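Local structure of monovalent Na+/H+ antiporter subunit A (Dietzia sp. DQ12-45-1b, 7D3U) at the interface of chains A and B and the interface of chains A and C. The protein forms subunit A of the Mrp complex, a giant bacterial membrane pump that exchanges sodium ions for protons. Sequence-based numbering; all coordinates share one arbitrary frame. Chains: chain A, Monovalent Na+/H+ antiporter subunit A; chain B, Monovalent Na+/H+ antiporter subunit C; chain C, Monovalent Na+/H+ antiporter subunit F.

Contact 1: the interface of chains A and B. Residues chain A 651, 734, 741, 745, 748-749, 821; chain B 73-74, 76-78.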
# COMPACT_ATOMS: atom_id res chain seq x y z
N THR A 651 6.81 -18.98 -26.20
CA THR A 651 7.20 -18.26 -24.99
C THR A 651 6.85 -19.04 -23.74
O THR A 651 7.60 -19.01 -22.76
CB THR A 651 6.54 -16.88 -24.98
OG1 THR A 651 7.11 -16.08 -26.02
CG2 THR A 651 6.78 -16.19 -23.65
N LEU A 734 2.71 -6.56 -30.69
CA LEU A 734 3.63 -6.41 -29.57
C LEU A 734 4.69 -5.35 -29.81
O LEU A 734 5.14 -4.71 -28.85
CB LEU A 734 4.32 -7.74 -29.27
CG LEU A 734 3.43 -8.88 -28.78
CD1 LEU A 734 4.25 -10.15 -28.68
CD2 LEU A 734 2.79 -8.54 -27.44
N ASP A 741 3.31 -1.70 -24.16
CA ASP A 741 3.25 -2.89 -23.32
C ASP A 741 4.58 -3.65 -23.35
O ASP A 741 5.05 -4.12 -22.31
CB ASP A 741 2.12 -3.80 -23.78
CG ASP A 741 0.76 -3.15 -23.66
OD1 ASP A 741 0.69 -2.03 -23.12
OD2 ASP A 741 -0.24 -3.75 -24.10
N GLU A 745 7.05 -4.33 -20.20
CA GLU A 745 7.41 -5.66 -19.71
C GLU A 745 8.90 -5.95 -19.82
O GLU A 745 9.44 -6.77 -19.07
CB GLU A 745 6.66 -6.74 -20.48
CG GLU A 745 6.99 -6.81 -21.95
CD GLU A 745 6.28 -7.96 -22.63
OE1 GLU A 745 5.89 -7.80 -23.81
OE2 GLU A 745 6.15 -9.03 -22.01
N VAL A 748 10.17 -4.24 -16.82
CA VAL A 748 9.84 -5.08 -15.67
C VAL A 748 10.88 -6.18 -15.50
O VAL A 748 11.34 -6.45 -14.39
CB VAL A 748 8.42 -5.65 -15.82
CG1 VAL A 748 7.39 -4.54 -15.81
CG2 VAL A 748 8.31 -6.45 -17.10
N LEU A 749 11.25 -6.84 -16.60
CA LEU A 749 12.23 -7.91 -16.51
C LEU A 749 13.60 -7.38 -16.08
O LEU A 749 14.24 -7.95 -15.19
CB LEU A 749 12.33 -8.65 -17.84
CG LEU A 749 11.83 -10.09 -17.79
CD1 LEU A 749 12.21 -10.85 -19.03
CD2 LEU A 749 12.37 -10.79 -16.56
N PHE A 821 11.20 -12.04 -27.55
CA PHE A 821 11.13 -12.67 -26.24
C PHE A 821 11.46 -14.15 -26.32
O PHE A 821 12.21 -14.66 -25.48
CB PHE A 821 9.74 -12.49 -25.63
CG PHE A 821 9.48 -11.10 -25.14
CD1 PHE A 821 9.93 -10.70 -23.89
CD2 PHE A 821 8.79 -10.20 -25.92
CE1 PHE A 821 9.70 -9.43 -23.44
CE2 PHE A 821 8.56 -8.92 -25.47
CZ PHE A 821 9.01 -8.53 -24.23
N LEU B 73 1.08 -12.96 -23.94
CA LEU B 73 2.51 -12.94 -24.21
C LEU B 73 3.23 -11.92 -23.33
O LEU B 73 4.40 -12.12 -22.99
CB LEU B 73 2.74 -12.62 -25.69
CG LEU B 73 4.15 -12.66 -26.27
CD1 LEU B 73 4.95 -13.77 -25.64
CD2 LEU B 73 4.08 -12.84 -27.77
N THR B 74 2.55 -10.84 -22.95
CA THR B 74 3.16 -9.88 -22.04
C THR B 74 3.02 -10.32 -20.58
O THR B 74 3.97 -10.21 -19.80
CB THR B 74 2.54 -8.50 -22.25
OG1 THR B 74 2.87 -8.02 -23.56
CG2 THR B 74 3.07 -7.52 -21.22
N ILE B 76 2.87 -13.26 -19.42
CA ILE B 76 3.77 -14.37 -19.13
C ILE B 76 5.13 -13.85 -18.67
O ILE B 76 5.68 -14.30 -17.67
CB ILE B 76 3.91 -15.29 -20.36
CG1 ILE B 76 2.73 -16.24 -20.46
CG2 ILE B 76 5.20 -16.07 -20.30
CD1 ILE B 76 2.79 -17.16 -21.65
N VAL B 77 5.67 -12.87 -19.40
CA VAL B 77 6.97 -12.31 -19.03
C VAL B 77 6.88 -11.58 -17.70
O VAL B 77 7.79 -11.68 -16.86
CB VAL B 77 7.47 -11.38 -20.15
CG1 VAL B 77 8.58 -10.49 -19.65
CG2 VAL B 77 7.94 -12.21 -21.34
N ILE B 78 5.79 -10.85 -17.47
CA ILE B 78 5.64 -10.14 -16.20
C ILE B 78 5.60 -11.12 -15.03
O ILE B 78 6.32 -10.96 -14.03
CB ILE B 78 4.39 -9.24 -16.23
CG1 ILE B 78 4.59 -8.08 -17.20
CG2 ILE B 78 4.07 -8.73 -14.84
CD1 ILE B 78 3.38 -7.21 -17.37
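B:Val77 forms the apolar centre of this helix-packing interface, where helix 66-90 of subunit C, a homologue of complex I chain 4L, lies against several membrane helices of the Mrp antiporter subunit A. Its two methyls part company: CG1, anti to the backbone N (chi1 164°), reaches A:Leu749 CD1 at 3.7 Å, while CG2 turns to the ring of A:Phe821 and meets CD1 at 3.6 Å. The A:Leu749 and B:Val77 side chains are roughly perpendicular. One residue earlier on helix 739-762, the CG2 methyl of A:Val748 loosely approaches B:Ile78 CG1. On the other flank, B:Leu73 spreads its branches between two elements of subunit A, CD2 toward A:Leu734 on helix 729-737 and CD1 against A:Thr651 CB at 3.6 Å. A:Thr651 CG2, anti to its own backbone N, also touches B:Ile76 CG2 at 3.7 Å, so the methyl bridges B:Leu73 and B:Ile76, while B:Leu73 CD1 also lies beside the hydroxyl.

The polar group, A:Glu745, lies against this apolar centre. Its CG is wedged between N and C of its own backbone (chi1 64°), and the chain then runs extended (chi2 176°) across B:Thr74. There the carboxylate oxygen OE1 accepts a weak hydrogen bond from the hydroxyl OG1 of B:Thr74 at 3.0 Å. The same threonine lays its methyl CG2 against the carboxylate carbon CD of A:Glu745 at 3.5 Å. The second oxygen, OE2, rests over B:Val77 between its two methyls, 3.3 Å from CB. The apolar neighbours would tend to raise the proton affinity of the carboxylate, the hydroxyl bond to lower it.

Contact 2: the interface of chains A and C. Residues chain A 638, 641, 646, 649-650; chain C 46, 49-50, 55, 57-58, 61.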
# COMPACT_ATOMS: atom_id res chain seq x y z
N LEU A 638 1.05 -26.72 -24.74
CA LEU A 638 0.18 -27.47 -25.62
C LEU A 638 -1.21 -26.85 -25.70
O LEU A 638 -1.84 -26.86 -26.76
CB LEU A 638 0.08 -28.92 -25.15
CG LEU A 638 -0.89 -29.85 -25.87
CD1 LEU A 638 -0.57 -29.91 -27.35
CD2 LEU A 638 -0.84 -31.24 -25.26
N PHE A 641 -0.95 -23.81 -27.93
CA PHE A 641 -0.77 -24.20 -29.32
C PHE A 641 -2.04 -24.81 -29.90
O PHE A 641 -2.27 -24.71 -31.11
CB PHE A 641 0.39 -25.18 -29.44
CG PHE A 641 0.57 -25.72 -30.83
CD1 PHE A 641 0.81 -24.87 -31.89
CD2 PHE A 641 0.50 -27.08 -31.06
CE1 PHE A 641 0.98 -25.37 -33.16
CE2 PHE A 641 0.67 -27.58 -32.33
CZ PHE A 641 0.91 -26.72 -33.38
N VAL A 646 0.84 -19.70 -31.55
CA VAL A 646 2.14 -20.34 -31.73
C VAL A 646 3.22 -19.58 -30.99
O VAL A 646 4.05 -20.17 -30.29
CB VAL A 646 2.46 -20.49 -33.22
CG1 VAL A 646 3.72 -21.31 -33.41
CG2 VAL A 646 1.30 -21.12 -33.95
N ALA A 649 2.79 -20.13 -27.37
CA ALA A 649 3.24 -21.46 -26.99
C ALA A 649 4.76 -21.52 -26.88
O ALA A 649 5.30 -22.12 -25.95
CB ALA A 649 2.73 -22.50 -27.99
N LEU A 650 5.45 -20.92 -27.85
CA LEU A 650 6.91 -20.82 -27.78
C LEU A 650 7.36 -20.16 -26.48
O LEU A 650 8.20 -20.70 -25.75
CB LEU A 650 7.42 -20.03 -28.99
CG LEU A 650 8.37 -20.72 -29.95
CD1 LEU A 650 8.91 -19.72 -30.95
CD2 LEU A 650 9.49 -21.36 -29.18
N LEU C 46 2.45 -32.33 -29.08
CA LEU C 46 2.55 -31.10 -29.86
C LEU C 46 2.54 -31.42 -31.35
O LEU C 46 1.79 -30.82 -32.12
CB LEU C 46 3.81 -30.34 -29.48
CG LEU C 46 3.74 -29.42 -28.27
CD1 LEU C 46 5.05 -28.66 -28.10
CD2 LEU C 46 2.59 -28.45 -28.41
N VAL C 49 -0.94 -32.92 -32.45
CA VAL C 49 -1.97 -31.90 -32.43
C VAL C 49 -1.79 -30.94 -33.60
O VAL C 49 -2.75 -30.62 -34.31
CB VAL C 49 -1.98 -31.17 -31.08
CG1 VAL C 49 -2.51 -29.76 -31.24
CG2 VAL C 49 -2.80 -31.94 -30.06
N GLY C 50 -0.55 -30.48 -33.82
CA GLY C 50 -0.28 -29.68 -35.00
C GLY C 50 -0.65 -30.36 -36.29
O GLY C 50 -0.94 -29.69 -37.28
N SER C 55 -1.37 -27.01 -39.04
CA SER C 55 -0.61 -25.81 -38.76
C SER C 55 0.78 -25.96 -39.37
O SER C 55 1.41 -27.02 -39.22
CB SER C 55 -0.51 -25.56 -37.26
OG SER C 55 -0.33 -24.18 -36.98
N PHE C 57 3.39 -23.98 -38.52
CA PHE C 57 4.37 -23.55 -37.52
C PHE C 57 4.39 -24.49 -36.32
O PHE C 57 4.25 -24.06 -35.17
CB PHE C 57 4.06 -22.12 -37.09
CG PHE C 57 3.51 -21.27 -38.20
CD1 PHE C 57 4.37 -20.63 -39.07
CD2 PHE C 57 2.15 -21.14 -38.37
CE1 PHE C 57 3.87 -19.85 -40.10
CE2 PHE C 57 1.64 -20.37 -39.40
CZ PHE C 57 2.51 -19.72 -40.26
N VAL C 58 4.57 -25.78 -36.57
CA VAL C 58 4.65 -26.75 -35.49
C VAL C 58 6.10 -27.00 -35.08
O VAL C 58 6.44 -26.92 -33.90
CB VAL C 58 3.96 -28.07 -35.91
CG1 VAL C 58 3.98 -29.06 -34.76
CG2 VAL C 58 2.55 -27.80 -36.34
N LEU C 61 8.29 -25.09 -32.56
CA LEU C 61 8.07 -25.59 -31.21
C LEU C 61 8.81 -26.90 -30.99
O LEU C 61 9.48 -27.09 -29.97
CB LEU C 61 6.58 -25.76 -30.96
CG LEU C 61 5.70 -24.55 -31.23
CD1 LEU C 61 4.24 -24.93 -31.18
CD2 LEU C 61 6.00 -23.45 -30.23
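Ring packing dominates this contact between subunit A of the Mrp antiporter and subunit F, an MrpF-family membrane protein, with A:Phe641 as the projecting group near the end of helix 622-642. Its CG stands anti to the backbone N (chi1 175°), which sends the ring in among residues of helices 30-52 and 59-65 of subunit F and the segment joining them. One ring face receives the CD1 methyl of C:Leu61 in a CH-pi contact, 3.8 Å from the ring centroid and displaced toward the CD1 rim. At the tip, A:Phe641 CZ meets the C:Val58 CG2 methyl at 3.5 Å, the two side chains roughly perpendicular.

Aliphatic contacts extend the patch along the ring's CD2 edge. The C:Leu46 CD2 methyl touches both A:Phe641 CD2 and A:Leu638 CD1, at 3.6 Å in each case; the two leucines run antiparallel, flank to flank. From the other side of the ring, C:Val49 CG1 comes within 4.0 Å of A:Phe641 CE2 and CD2. The second branch of C:Leu61, CD2, packs against A:Leu650 CG on helix 646-667 at 3.6 Å.

Backbone groups of subunit F add van der Waals contacts. The C:Gly50 CA lies 3.5 Å from A:Phe641 CE2, bringing the ring against the main chain. Nearby, A:Val646 CG1, anti to its backbone N (chi1 -172°), approaches the carbonyl O of C:Phe57 at 3.3 Å. No hydrogen bond or salt bridge spans this patch.

The C-alpha centres of contact 1 and contact 2 lie about 19 Å apart, and helix 646-667 of subunit A contributes to both. A:Thr651 of contact 1 directly follows A:Leu650 of contact 2 in sequence, so neighbouring positions on this helix turn toward subunit C and subunit F. The other elements differ: contact 1 adds helices 729-737, 739-762 and 821-837, whereas contact 2 adds helix 622-642. The two small subunits thus flank a shared structural element in the C-terminal part of subunit A, which could couple their positions within the Mrp complex.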